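Local coordinates for auracyanin-B-2 (Chloroflexus aurantiacus, PDB 1QHQ), which carries electrons through a single type 1 blue copper site and probably serves as a soluble electron acceptor for the membrane-bound alternative complex III, at residues V55-V60 against P125-A130; Y120-P125 against A130-T135. All blocks are in the same frame, centred on the assembly; numbering follows the deposited sequence.

Contact 1 of 2, residues V55-V60 against P125-A130; sequences VQHNWV and PGHYLA. With CU (copper (II) ion), chain B.
Val55 reaches the rim of the His127 imidazole with one methyl group, CG2 lying 3.7 Å from His127 CE1 and in the plane of that ring. CG2 is the branch anti to the backbone N, and the side chains of Val55 and His127 meet head-on. Gln56 contributes its backbone: its carbonyl O stands 3.2 Å from His127 CE1, approaching the ring obliquely. His57 makes the central meeting. Its ND1 binds the copper(II) ion at 2.0 Å, and His127 ND1 binds the same ion at 2.0 Å, the arrangement of the two histidine ligands in a type 1 blue copper site of the cupredoxin fold. His57 ND1 and His127 ND1 stand 3.1 Å apart because both donate to the copper; no hydrogen bond joins them. The His57 side chain runs roughly perpendicular to that of His127, and the rings meet rim to rim with their planes at 58°, neither lying over the other's face. In both histidines CG stands anti to the carbonyl carbon (chi1 -67° in His57, -71° in His127), but the imidazoles are rotated differently about the next bond, which brings each ND1 to the copper. Cys122 and Met132 complete the site. Beyond His57, Asn58 OD1 accepts a hydrogen bond from Thr123 N, the residue after the ligand Cys122. The 55-60 loop lies between strands 42-49 and 60-62, with His57 packed on Phe47 and Asn49; the loop carrying His127 links strands 116-121 and 133-139, and Tyr128 extends from it to helix 66-77.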
loop_
_atom_site.group_PDB
_atom_site.type_symbol
_atom_site.label_atom_id
_atom_site.label_comp_id
_atom_site.label_asym_id
_atom_site.label_seq_id
_atom_site.Cartn_x
_atom_site.Cartn_y
_atom_site.Cartn_z
ATOM N N VAL A 55 -0.139 1.142 16.725
ATOM C CA VAL A 55 0.653 1.757 15.678
ATOM C C VAL A 55 -0.083 1.958 14.353
ATOM O O VAL A 55 -1.023 1.231 14.030
ATOM C CB VAL A 55 1.978 0.990 15.452
ATOM C CG1 VAL A 55 1.743 -0.269 14.627
ATOM C CG2 VAL A 55 3.017 1.905 14.831
ATOM N N GLN A 56 0.268 2.996 13.658
ATOM C CA GLN A 56 -0.246 3.349 12.350
ATOM C C GLN A 56 0.395 2.559 11.216
ATOM O O GLN A 56 1.562 2.225 11.267
ATOM C CB GLN A 56 0.001 4.834 12.088
ATOM C CG GLN A 56 -0.838 5.720 13.018
ATOM C CD GLN A 56 -0.267 7.128 13.054
ATOM O OE1 GLN A 56 0.843 7.311 13.602
ATOM N NE2 GLN A 56 -0.935 8.072 12.464
ATOM N N HIS A 57 -0.392 2.385 10.128
ATOM C CA HIS A 57 0.091 1.648 8.969
ATOM C C HIS A 57 -0.731 2.036 7.714
ATOM O O HIS A 57 -1.877 2.422 7.803
ATOM C CB HIS A 57 -0.149 0.153 9.119
ATOM C CG HIS A 57 0.595 -0.608 10.165
ATOM N ND1 HIS A 57 1.980 -0.660 10.189
ATOM C CD2 HIS A 57 0.162 -1.471 11.095
ATOM C CE1 HIS A 57 2.354 -1.482 11.148
ATOM N NE2 HIS A 57 1.278 -1.989 11.734
ATOM N N ASN A 58 -0.029 1.888 6.577
ATOM C CA ASN A 58 -0.770 2.077 5.300
ATOM C C ASN A 58 -0.310 0.925 4.393
ATOM O O ASN A 58 0.426 0.061 4.751
ATOM C CB ASN A 58 -0.606 3.401 4.672
ATOM C CG ASN A 58 0.742 3.732 4.101
ATOM O OD1 ASN A 58 1.680 2.955 4.353
ATOM N ND2 ASN A 58 0.880 4.822 3.369
ATOM N N TRP A 59 -0.964 0.869 3.218
ATOM C CA TRP A 59 -0.603 -0.109 2.174
ATOM C C TRP A 59 -0.300 0.686 0.911
ATOM O O TRP A 59 -1.150 1.504 0.452
ATOM C CB TRP A 59 -1.724 -1.092 1.952
ATOM C CG TRP A 59 -1.448 -2.147 0.903
ATOM C CD1 TRP A 59 -0.906 -3.367 1.151
ATOM C CD2 TRP A 59 -1.721 -2.085 -0.498
ATOM N NE1 TRP A 59 -0.823 -4.099 -0.043
ATOM C CE2 TRP A 59 -1.288 -3.284 -1.046
ATOM C CE3 TRP A 59 -2.279 -1.094 -1.318
ATOM C CZ2 TRP A 59 -1.464 -3.591 -2.414
ATOM C CZ3 TRP A 59 -2.417 -1.374 -2.694
ATOM C CH2 TRP A 59 -1.978 -2.589 -3.209
ATOM N N VAL A 60 0.891 0.501 0.378
ATOM C CA VAL A 60 1.378 1.266 -0.759
ATOM C C VAL A 60 1.965 0.338 -1.825
ATOM O O VAL A 60 2.907 -0.366 -1.585
ATOM C CB VAL A 60 2.487 2.282 -0.396
ATOM C CG1 VAL A 60 2.878 3.118 -1.623
ATOM C CG2 VAL A 60 1.980 3.209 0.704
ATOM N N PRO A 125 7.097 5.982 8.874
ATOM C CA PRO A 125 8.538 6.022 9.152
ATOM C C PRO A 125 9.077 4.806 9.830
ATOM O O PRO A 125 8.602 4.337 10.852
ATOM C CB PRO A 125 8.673 7.254 10.063
ATOM C CG PRO A 125 7.572 8.143 9.639
ATOM C CD PRO A 125 6.420 7.229 9.234
ATOM N N GLY A 126 10.135 4.199 9.210
ATOM C CA GLY A 126 10.739 3.021 9.750
ATOM C C GLY A 126 10.185 1.687 9.392
ATOM O O GLY A 126 10.851 0.645 9.510
ATOM N N HIS A 127 8.882 1.591 9.010
ATOM C CA HIS A 127 8.280 0.295 8.801
ATOM C C HIS A 127 8.819 -0.446 7.587
ATOM O O HIS A 127 9.057 -1.646 7.683
ATOM C CB HIS A 127 6.740 0.511 8.671
ATOM C CG HIS A 127 6.152 0.879 10.004
ATOM N ND1 HIS A 127 4.770 0.774 10.237
ATOM C CD2 HIS A 127 6.674 1.299 11.166
ATOM C CE1 HIS A 127 4.518 1.107 11.509
ATOM N NE2 HIS A 127 5.636 1.410 12.063
ATOM N N TYR A 128 9.055 0.286 6.503
ATOM C CA TYR A 128 9.619 -0.350 5.291
ATOM C C TYR A 128 11.012 -0.902 5.554
ATOM O O TYR A 128 11.243 -2.106 5.398
ATOM C CB TYR A 128 9.616 0.661 4.145
ATOM C CG TYR A 128 10.387 0.159 2.927
ATOM C CD1 TYR A 128 10.094 -1.066 2.367
ATOM C CD2 TYR A 128 11.496 0.864 2.477
ATOM C CE1 TYR A 128 10.865 -1.589 1.341
ATOM C CE2 TYR A 128 12.282 0.351 1.446
ATOM C CZ TYR A 128 11.927 -0.836 0.863
ATOM O OH TYR A 128 12.729 -1.375 -0.135
ATOM N N LEU A 129 11.823 -0.114 6.286
ATOM C CA LEU A 129 13.162 -0.638 6.664
ATOM C C LEU A 129 13.073 -1.751 7.662
ATOM O O LEU A 129 13.909 -2.694 7.635
ATOM C CB LEU A 129 14.028 0.492 7.226
ATOM C CG LEU A 129 14.393 1.620 6.266
ATOM C CD1 LEU A 129 15.213 2.682 7.004
ATOM C CD2 LEU A 129 15.153 1.096 5.065
ATOM N N ALA A 130 12.027 -1.812 8.489
ATOM C CA ALA A 130 11.837 -2.893 9.406
ATOM C C ALA A 130 11.325 -4.165 8.777
ATOM O O ALA A 130 11.138 -5.171 9.468
ATOM C CB ALA A 130 11.014 -2.493 10.615
HETATM CU CU CU B . 3.300 0.228 8.945
#

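Contact 2 of 2, residues Y120-P125 against A130-T135; sequences YICTFP and AGMKGT. With CU (copper (II) ion), chain B.
Tyr120 O accepts the shortest polar bond here, from Gly134 N at 2.8 Å, within the antiparallel beta hairpin of strands 116-121 and 133-139 that carries the copper-binding loop of this cupredoxin. Lys133 CA adds a CA-H...O contact to the same oxygen. In return Tyr120 N donates to Gly134 O at 2.9 Å, making Tyr120 and Gly134 a hydrogen-bonded pair; Ile121 and Lys133 follow as a non-hydrogen-bonded pair. Where the strands give way to the loop, Cys122 N still donates to Met132 O at 3.2 Å, tying together the backbones of two metal-site residues.

The Tyr120 ring lies over the glycine: Gly134 CA is 3.7 Å from the ring centroid, a CH-pi contact over the face. With chi1 at 51°, Tyr120 CG is tucked over its own backbone, which swings the ring back across the neighbouring strand, and its hydroxyl bonds to Gln32 O. On the other face of the sheet, Ile121 CG2 touches Lys133 CB, while Lys133 NZ forms a salt bridge with Asp66.

Met132 extends toward the metal, and its SD packs 3.6 Å from Cys122 CB. That thioether sulfur is 2.8 Å from the copper(II) ion, a longer approach than the 2.2 Å of Cys122 SG. Cys122 SG also accepts a nearly straight hydrogen bond from Phe124 N, at 3.4 Å and 164°.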
loop_
_atom_site.group_PDB
_atom_site.type_symbol
_atom_site.label_atom_id
_atom_site.label_comp_id
_atom_site.label_asym_id
_atom_site.label_seq_id
_atom_site.Cartn_x
_atom_site.Cartn_y
_atom_site.Cartn_z
ATOM N N TYR A 120 4.634 -4.129 -2.440
ATOM C CA TYR A 120 3.769 -3.244 -1.665
ATOM C C TYR A 120 4.503 -3.045 -0.290
ATOM O O TYR A 120 5.177 -3.977 0.143
ATOM C CB TYR A 120 2.382 -3.713 -1.458
ATOM C CG TYR A 120 2.173 -5.100 -0.929
ATOM C CD1 TYR A 120 2.067 -6.191 -1.846
ATOM C CD2 TYR A 120 2.038 -5.381 0.431
ATOM C CE1 TYR A 120 1.814 -7.442 -1.365
ATOM C CE2 TYR A 120 1.806 -6.652 0.886
ATOM C CZ TYR A 120 1.692 -7.699 -0.021
ATOM O OH TYR A 120 1.480 -8.975 0.426
ATOM N N ILE A 121 4.417 -1.848 0.216
ATOM C CA ILE A 121 5.120 -1.526 1.473
ATOM C C ILE A 121 4.192 -0.692 2.333
ATOM O O ILE A 121 3.146 -0.187 1.917
ATOM C CB ILE A 121 6.394 -0.653 1.215
ATOM C CG1 ILE A 121 6.051 0.673 0.615
ATOM C CG2 ILE A 121 7.370 -1.447 0.325
ATOM C CD1 ILE A 121 7.253 1.585 0.295
ATOM N N CYS A 122 4.634 -0.464 3.571
ATOM C CA CYS A 122 4.014 0.535 4.431
ATOM C C CYS A 122 5.007 1.720 4.484
ATOM O O CYS A 122 6.211 1.445 4.576
ATOM C CB CYS A 122 3.762 -0.018 5.803
ATOM S SG CYS A 122 3.236 1.250 7.004
ATOM N N THR A 123 4.537 2.929 4.369
ATOM C CA THR A 123 5.421 4.080 4.398
ATOM C C THR A 123 5.470 4.802 5.742
ATOM O O THR A 123 6.175 5.825 5.788
ATOM C CB THR A 123 5.141 5.086 3.291
ATOM O OG1 THR A 123 3.798 5.569 3.322
ATOM C CG2 THR A 123 5.436 4.414 1.939
ATOM N N PHE A 124 4.837 4.264 6.765
ATOM C CA PHE A 124 5.020 4.977 8.089
ATOM C C PHE A 124 6.517 4.884 8.418
ATOM O O PHE A 124 7.116 3.849 8.219
ATOM C CB PHE A 124 4.205 4.232 9.138
ATOM C CG PHE A 124 4.101 5.122 10.371
ATOM C CD1 PHE A 124 3.221 6.166 10.410
ATOM C CD2 PHE A 124 5.040 4.936 11.382
ATOM C CE1 PHE A 124 3.190 7.010 11.515
ATOM C CE2 PHE A 124 5.015 5.787 12.477
ATOM C CZ PHE A 124 4.102 6.821 12.539
ATOM N N PRO A 125 7.097 5.982 8.874
ATOM C CA PRO A 125 8.538 6.022 9.152
ATOM C C PRO A 125 9.077 4.806 9.830
ATOM O O PRO A 125 8.602 4.337 10.852
ATOM C CB PRO A 125 8.673 7.254 10.063
ATOM C CG PRO A 125 7.572 8.143 9.639
ATOM C CD PRO A 125 6.420 7.229 9.234
ATOM N N ALA A 130 12.027 -1.812 8.489
ATOM C CA ALA A 130 11.837 -2.893 9.406
ATOM C C ALA A 130 11.325 -4.165 8.777
ATOM O O ALA A 130 11.138 -5.171 9.468
ATOM C CB ALA A 130 11.014 -2.493 10.615
ATOM N N GLY A 131 11.010 -4.121 7.463
ATOM C CA GLY A 131 10.567 -5.278 6.739
ATOM C C GLY A 131 9.076 -5.295 6.371
ATOM O O GLY A 131 8.590 -6.390 5.995
ATOM N N MET A 132 8.366 -4.233 6.627
ATOM C CA MET A 132 6.908 -4.213 6.349
ATOM C C MET A 132 6.701 -3.995 4.834
ATOM O O MET A 132 6.583 -2.899 4.347
ATOM C CB MET A 132 6.199 -3.123 7.125
ATOM C CG MET A 132 4.637 -3.295 6.933
ATOM S SD MET A 132 3.806 -2.509 8.362
ATOM C CE MET A 132 2.081 -2.793 7.808
ATOM N N LYS A 133 6.655 -5.154 4.181
ATOM C CA LYS A 133 6.553 -5.144 2.696
ATOM C C LYS A 133 5.968 -6.505 2.312
ATOM O O LYS A 133 5.997 -7.423 3.093
ATOM C CB LYS A 133 7.893 -4.930 2.076
ATOM C CG LYS A 133 8.959 -5.990 2.328
ATOM C CD LYS A 133 10.230 -5.528 1.599
ATOM C CE LYS A 133 11.470 -6.210 2.159
ATOM N NZ LYS A 133 12.691 -5.442 1.684
ATOM N N GLY A 134 5.649 -6.624 1.018
ATOM C CA GLY A 134 5.158 -7.932 0.515
ATOM C C GLY A 134 5.234 -7.815 -1.037
ATOM O O GLY A 134 5.550 -6.741 -1.546
ATOM N N THR A 135 5.003 -8.935 -1.678
ATOM C CA THR A 135 5.149 -8.964 -3.134
ATOM C C THR A 135 3.779 -9.224 -3.789
ATOM O O THR A 135 3.135 -10.208 -3.486
ATOM C CB THR A 135 6.120 -10.086 -3.537
ATOM O OG1 THR A 135 7.437 -9.751 -3.032
ATOM C CG2 THR A 135 6.207 -10.204 -5.055
HETATM CU CU CU B . 3.300 0.228 8.945
#

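How the contacts relate
The centres of contacts 1 and 2 are about 5 Å apart, and each provides two of the four ligands of the same copper ion. Along the chain their segments alternate, 55-60, 120-125, 125-130 and 130-135, with Pro125 and Ala130 shared, so that three of the four ligands come from one continuous loop and His57 from a distant one. The five-stranded sheet joins them as well, since strand 60-62 lies beside 116-121 and Val60 O is 2.8 Å from Ile121 N, a probable hydrogen bond. The copper site is thus assembled at the end of the sheet, across two loops fixed to adjacent strands.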